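Local coordinates for protein terminal oxygenase component of carbazole 1,9a-dioxygenase (Nocardioides aromaticivorans, PDB 3GCF) that probably catalyses the dioxygenation of carbazole at its non-haem iron, as the terminal oxygenase of carbazole 1,9a-dioxygenase, with electrons passed through a Rieske [2Fe-2S] cluster, at residues 218-223 and 366-371. Sequence-based numbering, arbitrary orientation.
Sequences MQVYDE and IVKWRT
Lys368 reaches from helix 364-376 to strand 218-221 and lays its aliphatic chain against Met218 and Val220, alternate residues whose CB atoms both face the helix. No direct hydrogen bond joins the two segments, and Val220 and Lys368 are 7.5 Å apart at their CA atoms. Followed outward, Lys368 CB has Val220 CG2 at 4.3 Å. CG, set anti to the carbonyl carbon (chi1 -69°), continues the nearly straight run to CD, which lies 4.0 Å from Val220 CG2 and also meets CB of Met218. Lys368 CE then passes at about a right angle to the Met218 chain, 3.7 Å from SD and 3.8 Å from CB. Rotation about the CD-CE bond (chi4 -59°) turns the chain out of its extended run, and NZ meets a water at 3.3 Å, a weak bond; the same water donates to Met218 O at 3.0 Å, loosely bridging the ammonium group to the strand backbone. Shortened to an alanine, the residue would keep CB near Val220 but would probably leave Met218 SD and CB without a partner on this helix segment and the water without its link to the helix. Past the strand end, Asp222 forms a salt bridge with Arg376 of this helix. Ile366 and Arg370 pack on Arg78 of the second subunit, a residue of the Rieske cluster pocket. The Lys368 contact itself, away from the iron sites, is surface packing of a C-terminal helix on the strand at one margin of the antiparallel sheet in the Bet v 1-like catalytic domain of Rieske oxygenases.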
ATOM      1  N   MET A 218      10.561 -41.823   6.992  1.00 16.89           N
ATOM      2  CA  MET A 218       9.463 -41.232   6.228  1.00 19.04           C
ATOM      3  C   MET A 218       8.809 -42.233   5.281  1.00 19.06           C
ATOM      4  O   MET A 218       9.493 -42.962   4.560  1.00 20.69           O
ATOM      5  CB  MET A 218       9.984 -40.045   5.412  1.00 18.91           C
ATOM      6  CG  MET A 218      10.696 -38.978   6.237  1.00 21.86           C
ATOM      7  SD  MET A 218      11.822 -37.984   5.224  1.00 21.23           S
ATOM      8  CE  MET A 218      13.184 -37.774   6.314  1.00 23.53           C
ATOM      9  N   GLN A 219       7.482 -42.266   5.282  1.00 19.85           N
ATOM     10  CA  GLN A 219       6.766 -43.174   4.402  1.00 19.71           C
ATOM     11  C   GLN A 219       5.783 -42.419   3.518  1.00 19.22           C
ATOM     12  O   GLN A 219       4.998 -41.600   3.995  1.00 18.13           O
ATOM     13  CB  GLN A 219       6.018 -44.238   5.207  1.00 21.57           C
ATOM     14  CG  GLN A 219       5.574 -45.412   4.338  1.00 26.16           C
ATOM     15  CD  GLN A 219       4.945 -46.532   5.132  1.00 29.39           C
ATOM     16  OE1 GLN A 219       5.482 -46.961   6.152  1.00 32.21           O
ATOM     17  NE2 GLN A 219       3.806 -47.024   4.658  1.00 31.66           N
ATOM     18  N   VAL A 220       5.835 -42.699   2.222  1.00 18.73           N
ATOM     19  CA  VAL A 220       4.949 -42.058   1.266  1.00 17.94           C
ATOM     20  C   VAL A 220       3.752 -42.958   0.973  1.00 18.22           C
ATOM     21  O   VAL A 220       3.912 -44.122   0.621  1.00 18.48           O
ATOM     22  CB  VAL A 220       5.691 -41.757  -0.051  1.00 15.54           C
ATOM     23  CG1 VAL A 220       4.760 -41.063  -1.031  1.00 16.27           C
ATOM     24  CG2 VAL A 220       6.903 -40.886   0.229  1.00 16.35           C
ATOM     25  N   TYR A 221       2.553 -42.416   1.149  1.00 19.67           N
ATOM     26  CA  TYR A 221       1.324 -43.151   0.882  1.00 19.79           C
ATOM     27  C   TYR A 221       0.793 -42.621  -0.434  1.00 21.60           C
ATOM     28  O   TYR A 221       0.237 -41.525  -0.492  1.00 20.85           O
ATOM     29  CB  TYR A 221       0.307 -42.913   1.997  1.00 19.37           C
ATOM     30  CG  TYR A 221       0.650 -43.640   3.275  1.00 22.24           C
ATOM     31  CD1 TYR A 221       0.427 -45.009   3.398  1.00 24.60           C
ATOM     32  CD2 TYR A 221       1.252 -42.973   4.342  1.00 22.31           C
ATOM     33  CE1 TYR A 221       0.797 -45.702   4.547  1.00 24.83           C
ATOM     34  CE2 TYR A 221       1.629 -43.658   5.499  1.00 24.35           C
ATOM     35  CZ  TYR A 221       1.398 -45.022   5.591  1.00 25.54           C
ATOM     36  OH  TYR A 221       1.768 -45.712   6.721  1.00 27.08           O
ATOM     37  N   ASP A 222       0.980 -43.396  -1.495  1.00 23.27           N
ATOM     38  CA  ASP A 222       0.546 -42.980  -2.818  1.00 25.12           C
ATOM     39  C   ASP A 222      -0.238 -44.076  -3.536  1.00 26.71           C
ATOM     40  O   ASP A 222      -0.114 -44.260  -4.744  1.00 26.78           O
ATOM     41  CB  ASP A 222       1.776 -42.564  -3.628  1.00 25.03           C
ATOM     42  CG  ASP A 222       1.427 -42.040  -5.001  1.00 26.92           C
ATOM     43  OD1 ASP A 222       0.310 -41.507  -5.174  1.00 28.53           O
ATOM     44  OD2 ASP A 222       2.284 -42.150  -5.904  1.00 26.71           O
ATOM     45  N   GLU A 223      -1.045 -44.802  -2.775  1.00 28.75           N
ATOM     46  CA  GLU A 223      -1.867 -45.875  -3.321  1.00 31.94           C
ATOM     47  C   GLU A 223      -3.321 -45.504  -3.060  1.00 31.87           C
ATOM     48  O   GLU A 223      -3.821 -45.684  -1.951  1.00 33.01           O
ATOM     49  CB  GLU A 223      -1.534 -47.198  -2.627  1.00 35.85           C
ATOM     50  CG  GLU A 223      -2.180 -48.414  -3.267  1.00 43.01           C
ATOM     51  CD  GLU A 223      -1.879 -49.701  -2.518  1.00 47.82           C
ATOM     52  OE1 GLU A 223      -2.364 -49.858  -1.373  1.00 49.16           O
ATOM     53  OE2 GLU A 223      -1.149 -50.554  -3.077  1.00 50.28           O
ATOM     54  N   ILE A 366       9.829 -32.816   3.633  1.00 13.30           N
ATOM     55  CA  ILE A 366       9.171 -31.745   2.894  1.00 14.34           C
ATOM     56  C   ILE A 366       9.395 -31.961   1.398  1.00 14.72           C
ATOM     57  O   ILE A 366       8.508 -31.703   0.584  1.00 14.88           O
ATOM     58  CB  ILE A 366       9.711 -30.361   3.322  1.00 14.85           C
ATOM     59  CG1 ILE A 366       9.231 -30.051   4.743  1.00 15.67           C
ATOM     60  CG2 ILE A 366       9.245 -29.278   2.344  1.00 12.54           C
ATOM     61  CD1 ILE A 366       9.841 -28.804   5.339  1.00 14.35           C
ATOM     62  N   VAL A 367      10.579 -32.444   1.038  1.00 14.57           N
ATOM     63  CA  VAL A 367      10.887 -32.710  -0.361  1.00 16.21           C
ATOM     64  C   VAL A 367       9.974 -33.811  -0.898  1.00 15.06           C
ATOM     65  O   VAL A 367       9.506 -33.734  -2.032  1.00 14.09           O
ATOM     66  CB  VAL A 367      12.357 -33.143  -0.551  1.00 17.19           C
ATOM     67  CG1 VAL A 367      12.581 -33.627  -1.985  1.00 16.16           C
ATOM     68  CG2 VAL A 367      13.279 -31.978  -0.238  1.00 16.32           C
ATOM     69  N   LYS A 368       9.725 -34.834  -0.087  1.00 14.99           N
ATOM     70  CA  LYS A 368       8.850 -35.927  -0.508  1.00 15.49           C
ATOM     71  C   LYS A 368       7.436 -35.403  -0.692  1.00 14.79           C
ATOM     72  O   LYS A 368       6.724 -35.828  -1.602  1.00 14.77           O
ATOM     73  CB  LYS A 368       8.844 -37.056   0.527  1.00 16.14           C
ATOM     74  CG  LYS A 368      10.147 -37.824   0.614  1.00 17.69           C
ATOM     75  CD  LYS A 368      10.058 -38.929   1.647  1.00 20.80           C
ATOM     76  CE  LYS A 368      11.425 -39.542   1.903  1.00 22.92           C
ATOM     77  NZ  LYS A 368      12.000 -40.091   0.654  1.00 25.15           N
ATOM     78  N   TRP A 369       7.033 -34.484   0.183  1.00 14.05           N
ATOM     79  CA  TRP A 369       5.705 -33.883   0.110  1.00 13.09           C
ATOM     80  C   TRP A 369       5.553 -33.043  -1.158  1.00 12.99           C
ATOM     81  O   TRP A 369       4.525 -33.106  -1.829  1.00 14.55           O
ATOM     82  CB  TRP A 369       5.434 -33.024   1.361  1.00 10.75           C
ATOM     83  CG  TRP A 369       4.617 -31.782   1.100  1.00 10.21           C
ATOM     84  CD1 TRP A 369       5.080 -30.496   1.040  1.00  9.72           C
ATOM     85  CD2 TRP A 369       3.216 -31.715   0.793  1.00  8.78           C
ATOM     86  NE1 TRP A 369       4.059 -29.636   0.710  1.00 10.55           N
ATOM     87  CE2 TRP A 369       2.905 -30.358   0.551  1.00  9.93           C
ATOM     88  CE3 TRP A 369       2.196 -32.672   0.693  1.00 10.17           C
ATOM     89  CZ2 TRP A 369       1.612 -29.930   0.212  1.00  9.83           C
ATOM     90  CZ3 TRP A 369       0.907 -32.245   0.354  1.00 10.20           C
ATOM     91  CH2 TRP A 369       0.631 -30.887   0.117  1.00  7.94           C
ATOM     92  N   ARG A 370       6.572 -32.259  -1.489  1.00 13.56           N
ATOM     93  CA  ARG A 370       6.515 -31.422  -2.685  1.00 14.82           C
ATOM     94  C   ARG A 370       6.393 -32.289  -3.926  1.00 15.59           C
ATOM     95  O   ARG A 370       5.622 -31.985  -4.834  1.00 17.13           O
ATOM     96  CB  ARG A 370       7.773 -30.565  -2.807  1.00 13.98           C
ATOM     97  CG  ARG A 370       7.932 -29.527  -1.719  1.00 13.83           C
ATOM     98  CD  ARG A 370       9.237 -28.779  -1.903  1.00 13.31           C
ATOM     99  NE  ARG A 370       9.385 -27.687  -0.947  1.00 13.51           N
ATOM    100  CZ  ARG A 370      10.503 -26.987  -0.792  1.00 14.01           C
ATOM    101  NH1 ARG A 370      11.567 -27.270  -1.528  1.00 14.71           N
ATOM    102  NH2 ARG A 370      10.555 -26.000   0.090  1.00 14.73           N
ATOM    103  N   THR A 371       7.171 -33.366  -3.949  1.00 16.43           N
ATOM    104  CA  THR A 371       7.190 -34.303  -5.064  1.00 15.82           C
ATOM    105  C   THR A 371       5.835 -34.972  -5.242  1.00 15.95           C
ATOM    106  O   THR A 371       5.294 -35.016  -6.345  1.00 15.62           O
ATOM    107  CB  THR A 371       8.253 -35.383  -4.833  1.00 16.49           C
ATOM    108  OG1 THR A 371       9.533 -34.760  -4.720  1.00 16.96           O
ATOM    109  CG2 THR A 371       8.276 -36.380  -5.986  1.00 16.35           C
TER
HETATM  110  O   HOH W   1      10.386 -42.748   1.737  1.00 39.79           O